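Local coordinates for protein assemblin (Human herpesvirus 3, PDB 1VZV) that probably cleaves the scaffolding assembly protein as a serine protease after procapsid formation, allowing the herpesvirus capsid to mature, and is active as a dimer, at residues A[7-11]-A[138-142]; A[40-46]-A[191-195]; A[50-55]-A[170-174]; A[72-77]-A[97-102]. All blocks are in the same frame, centred on the assembly; numbering follows the deposited sequence.

Interaction 1: residues A[7-11]-A[138-142]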
loop_
_atom_site.group_PDB
_atom_site.type_symbol
_atom_site.label_atom_id
_atom_site.label_comp_id
_atom_site.label_asym_id
_atom_site.label_seq_id
_atom_site.Cartn_x
_atom_site.Cartn_y
_atom_site.Cartn_z
ATOM N N GLY A 7 -1.826 12.554 19.400
ATOM C CA GLY A 7 -1.133 11.343 19.794
ATOM C C GLY A 7 0.161 11.748 20.459
ATOM O O GLY A 7 0.432 12.938 20.591
ATOM N N TYR A 8 0.949 10.776 20.905
ATOM C CA TYR A 8 2.227 11.045 21.552
ATOM C C TYR A 8 3.338 11.032 20.536
ATOM O O TYR A 8 3.479 10.081 19.767
ATOM C CB TYR A 8 2.574 9.963 22.553
ATOM C CG TYR A 8 1.675 9.829 23.742
ATOM C CD1 TYR A 8 1.880 10.598 24.865
ATOM C CD2 TYR A 8 0.705 8.841 23.788
ATOM C CE1 TYR A 8 1.175 10.393 25.990
ATOM C CE2 TYR A 8 -0.009 8.629 24.913
ATOM C CZ TYR A 8 0.235 9.408 26.019
ATOM O OH TYR A 8 -0.442 9.169 27.191
ATOM N N LEU A 9 4.179 12.048 20.576
ATOM C CA LEU A 9 5.294 12.108 19.647
ATOM C C LEU A 9 6.260 10.984 20.002
ATOM O O LEU A 9 6.904 10.411 19.116
ATOM C CB LEU A 9 6.001 13.460 19.768
ATOM C CG LEU A 9 5.634 14.594 18.815
ATOM C CD1 LEU A 9 4.298 14.344 18.193
ATOM C CD2 LEU A 9 5.674 15.934 19.532
ATOM N N ALA A 10 6.337 10.661 21.297
ATOM C CA ALA A 10 7.244 9.623 21.807
ATOM C C ALA A 10 6.969 9.252 23.272
ATOM O O ALA A 10 6.548 10.097 24.078
ATOM C CB ALA A 10 8.688 10.105 21.681
ATOM N N LEU A 11 7.194 7.991 23.628
ATOM C CA LEU A 11 6.980 7.608 25.012
ATOM C C LEU A 11 8.330 7.593 25.695
ATOM O O LEU A 11 9.274 6.954 25.199
ATOM C CB LEU A 11 6.278 6.256 25.138
ATOM C CG LEU A 11 4.776 6.193 24.830
ATOM C CD1 LEU A 11 4.236 4.869 25.319
ATOM C CD2 LEU A 11 4.042 7.321 25.504
ATOM N N ARG A 138 9.111 4.853 16.616
ATOM C CA ARG A 138 8.804 4.907 18.055
ATOM C C ARG A 138 7.651 4.054 18.563
ATOM O O ARG A 138 6.732 3.738 17.822
ATOM C CB ARG A 138 8.704 6.356 18.518
ATOM C CG ARG A 138 10.089 6.971 18.542
ATOM C CD ARG A 138 10.179 8.493 18.692
ATOM N NE ARG A 138 11.577 8.886 18.473
ATOM C CZ ARG A 138 12.021 10.122 18.296
ATOM N NH1 ARG A 138 11.199 11.168 18.330
ATOM N NH2 ARG A 138 13.317 10.297 18.094
ATOM N N VAL A 139 7.660 3.767 19.859
ATOM C CA VAL A 139 6.675 2.864 20.455
ATOM C C VAL A 139 5.205 3.201 20.777
ATOM O O VAL A 139 4.418 2.278 21.011
ATOM C CB VAL A 139 7.299 2.110 21.670
ATOM C CG1 VAL A 139 8.646 1.515 21.279
ATOM C CG2 VAL A 139 7.435 3.040 22.869
ATOM N N GLY A 140 4.817 4.466 20.870
ATOM C CA GLY A 140 3.412 4.746 21.157
ATOM C C GLY A 140 2.861 5.676 20.087
ATOM O O GLY A 140 1.810 6.312 20.285
ATOM N N THR A 141 3.565 5.705 18.942
ATOM C CA THR A 141 3.272 6.587 17.816
ATOM C C THR A 141 2.030 6.338 16.989
ATOM O O THR A 141 1.968 6.779 15.850
ATOM C CB THR A 141 4.484 6.736 16.840
ATOM O OG1 THR A 141 4.902 5.452 16.350
ATOM C CG2 THR A 141 5.648 7.434 17.496
ATOM N N VAL A 142 1.056 5.602 17.507
ATOM C CA VAL A 142 -0.175 5.415 16.748
ATOM C C VAL A 142 -1.009 6.684 17.011
ATOM O O VAL A 142 -0.890 7.302 18.078
ATOM C CB VAL A 142 -0.886 4.134 17.164
ATOM C CG1 VAL A 142 -2.352 4.363 17.308
ATOM C CG2 VAL A 142 -0.637 3.073 16.132
#
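The end of strand 3-8 in this herpesvirus assemblin fold meets segment 138-142, in the loop between strands 129-133 and 144-146, by packing without a hydrogen bond between them; their backbones bond elsewhere, Leu9 to Pro61 and Thr141 to Val109. Gly7 CA, still in the strand, lies 4.4 Å from Val142 O; a side chain here would crowd that carbonyl. The Tyr8 ring turns its edge to Gly140 O, while its hydroxyl is held by Asp57. At Leu9 the chain leaves the strand. Its CA-to-CB bond points away from the loop, and the side chain packs on Pro61 and Phe63, but Leu9 O comes 3.6 Å from Thr141 CG2. Ala10 CB rests 3.7 Å from Arg138 CD, on the aliphatic part of the arginine. Leu11 closes the contact, CB 4.1 Å from Val139 CG2 and CG 4.2 Å from Gly140 CA, where a β-carbon would clash. The loop, close to Ser110 of the catalytic triad, is braced internally by Thr141 OG1, which donates to Arg138 O at 2.9 Å.

Interaction 2: residues A[40-46]-A[191-195]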
loop_
_atom_site.group_PDB
_atom_site.type_symbol
_atom_site.label_atom_id
_atom_site.label_comp_id
_atom_site.label_asym_id
_atom_site.label_seq_id
_atom_site.Cartn_x
_atom_site.Cartn_y
_atom_site.Cartn_z
ATOM N N ILE A 40 3.465 14.425 4.898
ATOM C CA ILE A 40 3.328 12.988 4.707
ATOM C C ILE A 40 4.641 12.399 4.185
ATOM O O ILE A 40 5.219 12.952 3.281
ATOM C CB ILE A 40 2.218 12.731 3.652
ATOM C CG1 ILE A 40 0.876 13.285 4.119
ATOM C CG2 ILE A 40 2.164 11.256 3.261
ATOM C CD1 ILE A 40 -0.161 13.243 3.056
ATOM N N ASP A 41 5.114 11.299 4.761
ATOM C CA ASP A 41 6.341 10.626 4.306
ATOM C C ASP A 41 7.604 11.455 4.547
ATOM O O ASP A 41 8.684 11.115 4.041
ATOM C CB ASP A 41 6.205 10.273 2.796
ATOM C CG ASP A 41 7.402 9.428 2.222
ATOM O OD1 ASP A 41 7.754 8.403 2.853
ATOM O OD2 ASP A 41 7.950 9.760 1.117
ATOM N N HIS A 42 7.489 12.492 5.379
ATOM C CA HIS A 42 8.607 13.420 5.670
ATOM C C HIS A 42 8.908 14.316 4.462
ATOM O O HIS A 42 9.925 15.001 4.430
ATOM C CB HIS A 42 9.888 12.709 6.103
ATOM C CG HIS A 42 9.804 12.060 7.442
ATOM N ND1 HIS A 42 9.950 12.724 8.637
ATOM C CD2 HIS A 42 9.625 10.757 7.771
ATOM C CE1 HIS A 42 9.857 11.820 9.628
ATOM N NE2 HIS A 42 9.659 10.605 9.155
ATOM N N ARG A 43 7.993 14.321 3.492
ATOM C CA ARG A 43 8.089 15.119 2.285
ATOM C C ARG A 43 7.875 16.599 2.547
ATOM O O ARG A 43 6.762 17.062 2.738
ATOM C CB ARG A 43 7.081 14.640 1.241
ATOM C CG ARG A 43 7.477 13.361 0.540
ATOM C CD ARG A 43 8.707 13.575 -0.325
ATOM N NE ARG A 43 8.382 14.030 -1.677
ATOM C CZ ARG A 43 8.130 13.208 -2.699
ATOM N NH1 ARG A 43 8.178 11.881 -2.505
ATOM N NH2 ARG A 43 7.838 13.701 -3.912
ATOM N N LYS A 44 8.972 17.334 2.533
ATOM C CA LYS A 44 8.991 18.774 2.717
ATOM C C LYS A 44 8.076 19.414 1.697
ATOM O O LYS A 44 7.501 20.451 1.966
ATOM C CB LYS A 44 10.423 19.307 2.504
ATOM C CG LYS A 44 11.490 18.617 3.393
ATOM C CD LYS A 44 12.911 19.179 3.238
ATOM C CE LYS A 44 13.882 18.530 4.262
ATOM N NZ LYS A 44 13.444 18.717 5.702
ATOM N N ASP A 45 7.959 18.801 0.523
ATOM C CA ASP A 45 7.106 19.311 -0.555
ATOM C C ASP A 45 5.698 18.819 -0.404
ATOM O O ASP A 45 4.866 19.043 -1.286
ATOM C CB ASP A 45 7.607 18.866 -1.935
ATOM C CG ASP A 45 7.704 17.348 -2.070
ATOM O OD1 ASP A 45 7.767 16.637 -1.048
ATOM O OD2 ASP A 45 7.736 16.854 -3.213
ATOM N N CYS A 46 5.447 18.086 0.676
ATOM C CA CYS A 46 4.121 17.542 0.907
ATOM C C CYS A 46 3.617 17.726 2.335
ATOM O O CYS A 46 3.491 16.767 3.081
ATOM C CB CYS A 46 4.074 16.074 0.500
ATOM S SG CYS A 46 2.391 15.472 0.450
ATOM N N VAL A 191 3.298 10.779 -3.378
ATOM C CA VAL A 191 3.792 10.649 -2.023
ATOM C C VAL A 191 3.010 9.520 -1.346
ATOM O O VAL A 191 3.578 8.722 -0.616
ATOM C CB VAL A 191 3.634 11.941 -1.190
ATOM C CG1 VAL A 191 4.332 11.779 0.152
ATOM C CG2 VAL A 191 4.190 13.132 -1.922
ATOM N N LEU A 192 1.709 9.442 -1.617
ATOM C CA LEU A 192 0.856 8.420 -1.015
ATOM C C LEU A 192 1.121 7.054 -1.608
ATOM O O LEU A 192 0.829 6.049 -0.982
ATOM C CB LEU A 192 -0.630 8.787 -1.112
ATOM C CG LEU A 192 -1.167 10.015 -0.360
ATOM C CD1 LEU A 192 -2.649 10.157 -0.624
ATOM C CD2 LEU A 192 -0.932 9.893 1.110
ATOM N N LEU A 193 1.619 7.010 -2.838
ATOM C CA LEU A 193 1.970 5.729 -3.429
ATOM C C LEU A 193 3.294 5.336 -2.791
ATOM O O LEU A 193 3.553 4.169 -2.562
ATOM C CB LEU A 193 2.184 5.822 -4.942
ATOM C CG LEU A 193 2.903 4.580 -5.497
ATOM C CD1 LEU A 193 1.968 3.427 -5.456
ATOM C CD2 LEU A 193 3.393 4.764 -6.889
ATOM N N SER A 194 4.138 6.318 -2.498
ATOM C CA SER A 194 5.452 6.058 -1.916
ATOM C C SER A 194 5.411 5.471 -0.518
ATOM O O SER A 194 6.360 4.812 -0.106
ATOM C CB SER A 194 6.303 7.330 -1.927
ATOM O OG SER A 194 7.581 7.089 -1.360
ATOM N N THR A 195 4.348 5.727 0.237
ATOM C CA THR A 195 4.296 5.159 1.562
ATOM C C THR A 195 3.885 3.691 1.477
ATOM O O THR A 195 4.246 2.920 2.346
ATOM C CB THR A 195 3.457 5.989 2.570
ATOM O OG1 THR A 195 2.078 5.952 2.225
ATOM C CG2 THR A 195 3.912 7.419 2.583
#
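Shape complementarity can centre on one side chain, and here Val191 projects from helix 185-197 into a hollow of the loop between strands 37-40 and 47-56. That loop makes two successive β turns, type I' from Ile40 to Arg43 and type I from Arg43 to Cys46, and the inner side of this curve forms the shallow hollow that receives the valine. Val191 CG1 sits 3.5 Å from both Ile40 O and Arg43 CG, and 3.6 Å from Asp41 CB; its other methyl, CG2, meets Cys46 SG at 3.8 Å and lies over one face of the Arg43 guanidinium. Beside this plug, Ile40 CD1 touches Leu192 CD2 at 4.0 Å, and one turn further along the helix Thr195 CG2 fits against Asp41 CB at 3.7 Å. At the tip of the first turn His42, a member of the catalytic triad, takes no part: its ring meets His129 instead. The polar groups find partners within the loop or in the second subunit. Arg43 NE forms a salt bridge with Asp45 OD1 at 2.8 Å, whereas Asp41 OD1 and Ser194 OG hydrogen-bond to His81 and Ala79 of the second subunit. With no hydrogen bond joining the two segments, their fit is essentially van der Waals, and the polar bonds across the dimer interface are consistent with a structural connection between dimerisation and the catalytic loop.

Interaction 3: residues A[50-55]-A[170-174]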
loop_
_atom_site.group_PDB
_atom_site.type_symbol
_atom_site.label_atom_id
_atom_site.label_comp_id
_atom_site.label_asym_id
_atom_site.label_seq_id
_atom_site.Cartn_x
_atom_site.Cartn_y
_atom_site.Cartn_z
ATOM N N GLU A 50 -0.647 21.510 10.231
ATOM C CA GLU A 50 0.363 21.987 11.175
ATOM C C GLU A 50 -0.014 21.705 12.630
ATOM O O GLU A 50 -1.176 21.893 13.031
ATOM C CB GLU A 50 0.620 23.492 10.997
ATOM C CG GLU A 50 -0.441 24.434 11.612
ATOM C CD GLU A 50 0.068 25.869 11.796
ATOM O OE1 GLU A 50 1.174 26.058 12.337
ATOM O OE2 GLU A 50 -0.640 26.809 11.396
ATOM N N VAL A 51 0.961 21.225 13.404
ATOM C CA VAL A 51 0.780 20.945 14.834
ATOM C C VAL A 51 0.326 22.252 15.513
ATOM O O VAL A 51 1.067 23.236 15.510
ATOM C CB VAL A 51 2.138 20.482 15.486
ATOM C CG1 VAL A 51 2.172 20.777 16.984
ATOM C CG2 VAL A 51 2.348 19.002 15.270
ATOM N N ILE A 52 -0.874 22.271 16.085
ATOM C CA ILE A 52 -1.333 23.487 16.738
ATOM C C ILE A 52 -0.922 23.582 18.199
ATOM O O ILE A 52 -1.058 24.641 18.787
ATOM C CB ILE A 52 -2.866 23.732 16.577
ATOM C CG1 ILE A 52 -3.672 22.875 17.532
ATOM C CG2 ILE A 52 -3.310 23.446 15.145
ATOM C CD1 ILE A 52 -5.154 22.872 17.204
ATOM N N ALA A 53 -0.392 22.495 18.767
ATOM C CA ALA A 53 0.050 22.468 20.171
ATOM C C ALA A 53 0.661 21.137 20.609
ATOM O O ALA A 53 0.226 20.073 20.180
ATOM C CB ALA A 53 -1.108 22.817 21.104
ATOM N N ILE A 54 1.644 21.216 21.503
ATOM C CA ILE A 54 2.349 20.042 22.050
ATOM C C ILE A 54 2.559 20.277 23.556
ATOM O O ILE A 54 3.045 21.336 23.948
ATOM C CB ILE A 54 3.799 19.861 21.444
ATOM C CG1 ILE A 54 3.821 20.098 19.931
ATOM C CG2 ILE A 54 4.317 18.453 21.730
ATOM C CD1 ILE A 54 5.173 19.841 19.289
ATOM N N ILE A 55 2.151 19.342 24.406
ATOM C CA ILE A 55 2.383 19.535 25.818
ATOM C C ILE A 55 3.263 18.427 26.253
ATOM O O ILE A 55 3.564 17.512 25.489
ATOM C CB ILE A 55 1.135 19.449 26.680
ATOM C CG1 ILE A 55 0.468 18.082 26.532
ATOM C CG2 ILE A 55 0.204 20.598 26.371
ATOM C CD1 ILE A 55 -0.375 17.701 27.733
ATOM N N LEU A 170 -5.277 25.817 24.415
ATOM C CA LEU A 170 -4.238 26.273 23.511
ATOM C C LEU A 170 -4.846 26.341 22.125
ATOM O O LEU A 170 -4.599 27.295 21.395
ATOM C CB LEU A 170 -3.053 25.303 23.529
ATOM C CG LEU A 170 -2.295 25.278 24.848
ATOM C CD1 LEU A 170 -1.472 24.000 24.967
ATOM C CD2 LEU A 170 -1.445 26.536 24.930
ATOM N N VAL A 171 -5.695 25.368 21.802
ATOM C CA VAL A 171 -6.342 25.327 20.499
ATOM C C VAL A 171 -7.222 26.558 20.307
ATOM O O VAL A 171 -7.216 27.192 19.250
ATOM C CB VAL A 171 -7.185 24.042 20.322
ATOM C CG1 VAL A 171 -7.834 24.011 18.950
ATOM C CG2 VAL A 171 -6.313 22.833 20.515
ATOM N N LYS A 172 -7.942 26.928 21.351
ATOM C CA LYS A 172 -8.818 28.078 21.263
ATOM C C LYS A 172 -8.023 29.330 20.852
ATOM O O LYS A 172 -8.520 30.164 20.090
ATOM C CB LYS A 172 -9.554 28.281 22.590
ATOM C CG LYS A 172 -10.519 29.446 22.581
ATOM C CD LYS A 172 -11.455 29.394 21.350
ATOM C CE LYS A 172 -12.337 30.673 21.231
ATOM N NZ LYS A 172 -13.238 30.693 20.024
ATOM N N ASP A 173 -6.793 29.463 21.344
ATOM C CA ASP A 173 -5.982 30.616 20.971
ATOM C C ASP A 173 -5.801 30.509 19.472
ATOM O O ASP A 173 -6.236 31.377 18.725
ATOM C CB ASP A 173 -4.552 30.579 21.568
ATOM C CG ASP A 173 -4.503 30.672 23.103
ATOM O OD1 ASP A 173 -5.548 30.861 23.785
ATOM O OD2 ASP A 173 -3.364 30.533 23.618
ATOM N N TYR A 174 -5.137 29.425 19.065
ATOM C CA TYR A 174 -4.788 29.116 17.673
ATOM C C TYR A 174 -5.687 29.693 16.589
ATOM O O TYR A 174 -6.781 29.157 16.294
ATOM C CB TYR A 174 -4.657 27.590 17.465
ATOM C CG TYR A 174 -4.252 27.176 16.060
ATOM C CD1 TYR A 174 -2.920 27.240 15.654
ATOM C CD2 TYR A 174 -5.208 26.770 15.125
ATOM C CE1 TYR A 174 -2.540 26.918 14.346
ATOM C CE2 TYR A 174 -4.845 26.451 13.813
ATOM C CZ TYR A 174 -3.505 26.528 13.423
ATOM O OH TYR A 174 -3.127 26.236 12.116
#
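Ile52 is the apolar centre of this helix-on-sheet contact. Its CD1 presses on Val171 CG1 at 3.4 Å, while its CG2 stands almost squarely over the face of the Tyr174 ring, 3.5 Å from the centroid and 9° off the normal, a CH-π interaction. Next to it, Ala53 CB meets Leu170 CB at 4.0 Å, and beyond that Ile55 CG2 reaches Leu170 CD1, also at 4.0 Å. That two consecutive residues of a strand point toward the helix is explained by a classic β bulge, in which Ile52 and Ala53 both face Leu64 of the adjacent strand 61-67; Val51 and Ile54, flanking the pair, point the other way. The polar edge lies at the end of helix 161-173. Tyr174, the first residue to leave helical geometry, carries its ring out along the strand, and its OH donates a 2.7 Å hydrogen bond to Glu50 OE2, with Lys179 a more distant, weak ionic partner of the same carboxylate. Tyr174 thus uses its ring face for an isoleucine and its hydroxyl for an acid. The end of helix 161-173 across a bulged strand is an example of a helix packed on the outside of the β-barrel core that characterises the herpesvirus (S21) proteases.

Interaction 4: residues A[72-77]-A[97-102]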
loop_
_atom_site.group_PDB
_atom_site.type_symbol
_atom_site.label_atom_id
_atom_site.label_comp_id
_atom_site.label_asym_id
_atom_site.label_seq_id
_atom_site.Cartn_x
_atom_site.Cartn_y
_atom_site.Cartn_z
ATOM N N LEU A 72 -5.855 16.185 -0.130
ATOM C CA LEU A 72 -5.629 14.939 0.592
ATOM C C LEU A 72 -6.851 14.037 0.608
ATOM O O LEU A 72 -6.703 12.831 0.561
ATOM C CB LEU A 72 -5.145 15.224 2.006
ATOM C CG LEU A 72 -4.608 14.133 2.938
ATOM C CD1 LEU A 72 -5.666 13.755 3.961
ATOM C CD2 LEU A 72 -4.082 12.936 2.182
ATOM N N HIS A 73 -8.057 14.606 0.645
ATOM C CA HIS A 73 -9.282 13.794 0.641
ATOM C C HIS A 73 -9.694 13.422 -0.779
ATOM O O HIS A 73 -10.226 12.335 -1.020
ATOM C CB HIS A 73 -10.462 14.519 1.271
ATOM C CG HIS A 73 -10.231 14.972 2.673
ATOM N ND1 HIS A 73 -11.267 15.355 3.503
ATOM C CD2 HIS A 73 -9.088 15.204 3.363
ATOM C CE1 HIS A 73 -10.771 15.817 4.638
ATOM N NE2 HIS A 73 -9.453 15.737 4.578
ATOM N N ALA A 74 -9.479 14.330 -1.717
ATOM C CA ALA A 74 -9.867 14.069 -3.084
ATOM C C ALA A 74 -9.149 12.895 -3.739
ATOM O O ALA A 74 -9.814 12.039 -4.310
ATOM C CB ALA A 74 -9.708 15.310 -3.911
ATOM N N VAL A 75 -7.817 12.824 -3.616
ATOM C CA VAL A 75 -7.019 11.747 -4.248
ATOM C C VAL A 75 -7.279 10.333 -3.693
ATOM O O VAL A 75 -7.250 9.341 -4.437
ATOM C CB VAL A 75 -5.445 12.064 -4.304
ATOM C CG1 VAL A 75 -5.167 13.530 -4.047
ATOM C CG2 VAL A 75 -4.630 11.158 -3.369
ATOM N N LEU A 76 -7.539 10.278 -2.390
ATOM C CA LEU A 76 -7.829 9.062 -1.654
ATOM C C LEU A 76 -9.214 8.591 -2.089
ATOM O O LEU A 76 -9.394 7.466 -2.517
ATOM C CB LEU A 76 -7.792 9.393 -0.159
ATOM C CG LEU A 76 -6.896 8.607 0.798
ATOM C CD1 LEU A 76 -5.680 8.109 0.104
ATOM C CD2 LEU A 76 -6.507 9.473 1.979
ATOM N N PHE A 77 -10.191 9.481 -2.019
ATOM C CA PHE A 77 -11.553 9.165 -2.430
ATOM C C PHE A 77 -11.562 8.556 -3.838
ATOM O O PHE A 77 -12.330 7.639 -4.150
ATOM C CB PHE A 77 -12.382 10.442 -2.429
ATOM C CG PHE A 77 -13.122 10.691 -1.156
ATOM C CD1 PHE A 77 -13.300 9.679 -0.223
ATOM C CD2 PHE A 77 -13.687 11.935 -0.911
ATOM C CE1 PHE A 77 -14.032 9.904 0.934
ATOM C CE2 PHE A 77 -14.416 12.168 0.233
ATOM C CZ PHE A 77 -14.593 11.154 1.161
ATOM N N ARG A 97 -16.003 9.851 5.893
ATOM C CA ARG A 97 -15.513 8.896 4.947
ATOM C C ARG A 97 -14.077 9.274 4.586
ATOM O O ARG A 97 -13.279 8.409 4.241
ATOM C CB ARG A 97 -16.416 8.866 3.730
ATOM C CG ARG A 97 -17.770 8.286 4.062
ATOM C CD ARG A 97 -18.406 7.609 2.874
ATOM N NE ARG A 97 -19.337 8.492 2.197
ATOM C CZ ARG A 97 -20.639 8.241 2.071
ATOM N NH1 ARG A 97 -21.140 7.104 2.555
ATOM N NH2 ARG A 97 -21.439 9.115 1.442
ATOM N N ALA A 98 -13.727 10.552 4.709
ATOM C CA ALA A 98 -12.364 10.995 4.420
ATOM C C ALA A 98 -11.605 10.485 5.586
ATOM O O ALA A 98 -10.643 9.763 5.438
ATOM C CB ALA A 98 -12.268 12.512 4.405
ATOM N N LEU A 99 -12.114 10.826 6.757
ATOM C CA LEU A 99 -11.520 10.430 8.015
ATOM C C LEU A 99 -11.293 8.935 8.125
ATOM O O LEU A 99 -10.301 8.516 8.677
ATOM C CB LEU A 99 -12.394 10.911 9.168
ATOM C CG LEU A 99 -11.817 10.925 10.578
ATOM C CD1 LEU A 99 -10.611 11.810 10.644
ATOM C CD2 LEU A 99 -12.862 11.453 11.496
ATOM N N TYR A 100 -12.210 8.129 7.608
ATOM C CA TYR A 100 -12.085 6.665 7.649
ATOM C C TYR A 100 -10.923 6.160 6.813
ATOM O O TYR A 100 -10.292 5.168 7.176
ATOM C CB TYR A 100 -13.374 5.983 7.162
ATOM C CG TYR A 100 -13.261 4.486 7.117
ATOM C CD1 TYR A 100 -12.738 3.846 6.006
ATOM C CD2 TYR A 100 -13.621 3.717 8.209
ATOM C CE1 TYR A 100 -12.570 2.476 5.983
ATOM C CE2 TYR A 100 -13.460 2.343 8.202
ATOM C CZ TYR A 100 -12.931 1.727 7.083
ATOM O OH TYR A 100 -12.762 0.358 7.063
ATOM N N LEU A 101 -10.732 6.783 5.645
ATOM C CA LEU A 101 -9.659 6.462 4.699
ATOM C C LEU A 101 -8.281 6.863 5.234
ATOM O O LEU A 101 -7.348 6.067 5.218
ATOM C CB LEU A 101 -9.891 7.196 3.374
ATOM C CG LEU A 101 -10.601 6.583 2.172
ATOM C CD1 LEU A 101 -10.204 5.135 2.025
ATOM C CD2 LEU A 101 -12.066 6.703 2.307
ATOM N N VAL A 102 -8.168 8.109 5.692
ATOM C CA VAL A 102 -6.919 8.658 6.211
ATOM C C VAL A 102 -6.434 7.995 7.484
ATOM O O VAL A 102 -5.220 7.898 7.698
ATOM C CB VAL A 102 -6.984 10.191 6.421
ATOM C CG1 VAL A 102 -8.021 10.533 7.414
ATOM C CG2 VAL A 102 -5.665 10.715 6.895
#
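Steeply crossed helices must meet over a short patch, and this pair, helix 70-79 with helix 96-105, is a clear case: the short segments cross at 75° with their axes 9.9 Å apart, among the helices that surround the β-barrel core of the assemblin fold. Arg97 opens the contact with its β-carbon rather than its charge; Phe77 CE1 lies 3.8 Å from Arg97 CB. One residue on, Ala98 marks the tightest point. Its small side chain lets His73 come close, the two CA atoms being 5.6 Å apart and His73 ND1 only 3.1 Å from Ala98 CB, while Phe77 CZ approaches Ala98 N at 3.7 Å. Leu99 and Tyr100 fall on other sides of the helix, Leu99 against Tyr145 and Leu3, and Tyr100 against Phe84 and Phe85 of its own chain and Leu201 of the second subunit. A turn after Ala98 the helix faces its partner again: Leu101 CB packs on Leu76 CG at 4.2 Å, and Leu101 CD2 meets the edge of the Phe77 ring. Both leucines also touch the other copy of the protein, Leu101 on its Met200 and Leu76 on its Val197, so the pair contributes to the dimer interface. At the far end Val102, which also packs on Leu3 of strand 3-8, closes the seam by placing CG2 4.2 Å from Leu72 CD1.

Taken together, the four contacts show chemistry following position. Interactions 1, 2 and 4 are buried and hold no hydrogen bond between their segments, whereas interaction 3, at the surface, adds a tyrosine-carboxylate bond to its apolar packing. Interactions 1 and 3 reach the same sheet and touch through Leu9 CD2 and Ile54 CG2, 3.6 Å apart. Interactions 2 and 4 share another apolar region, where Leu192 CD1 lies 3.5 Å from Val75 CG2, and both border the second subunit, by hydrogen bonds in interaction 2 and by packing in interaction 4. Interactions 1 and 4 lie on opposite sides of the chain's centre, their own centres about 23 Å apart.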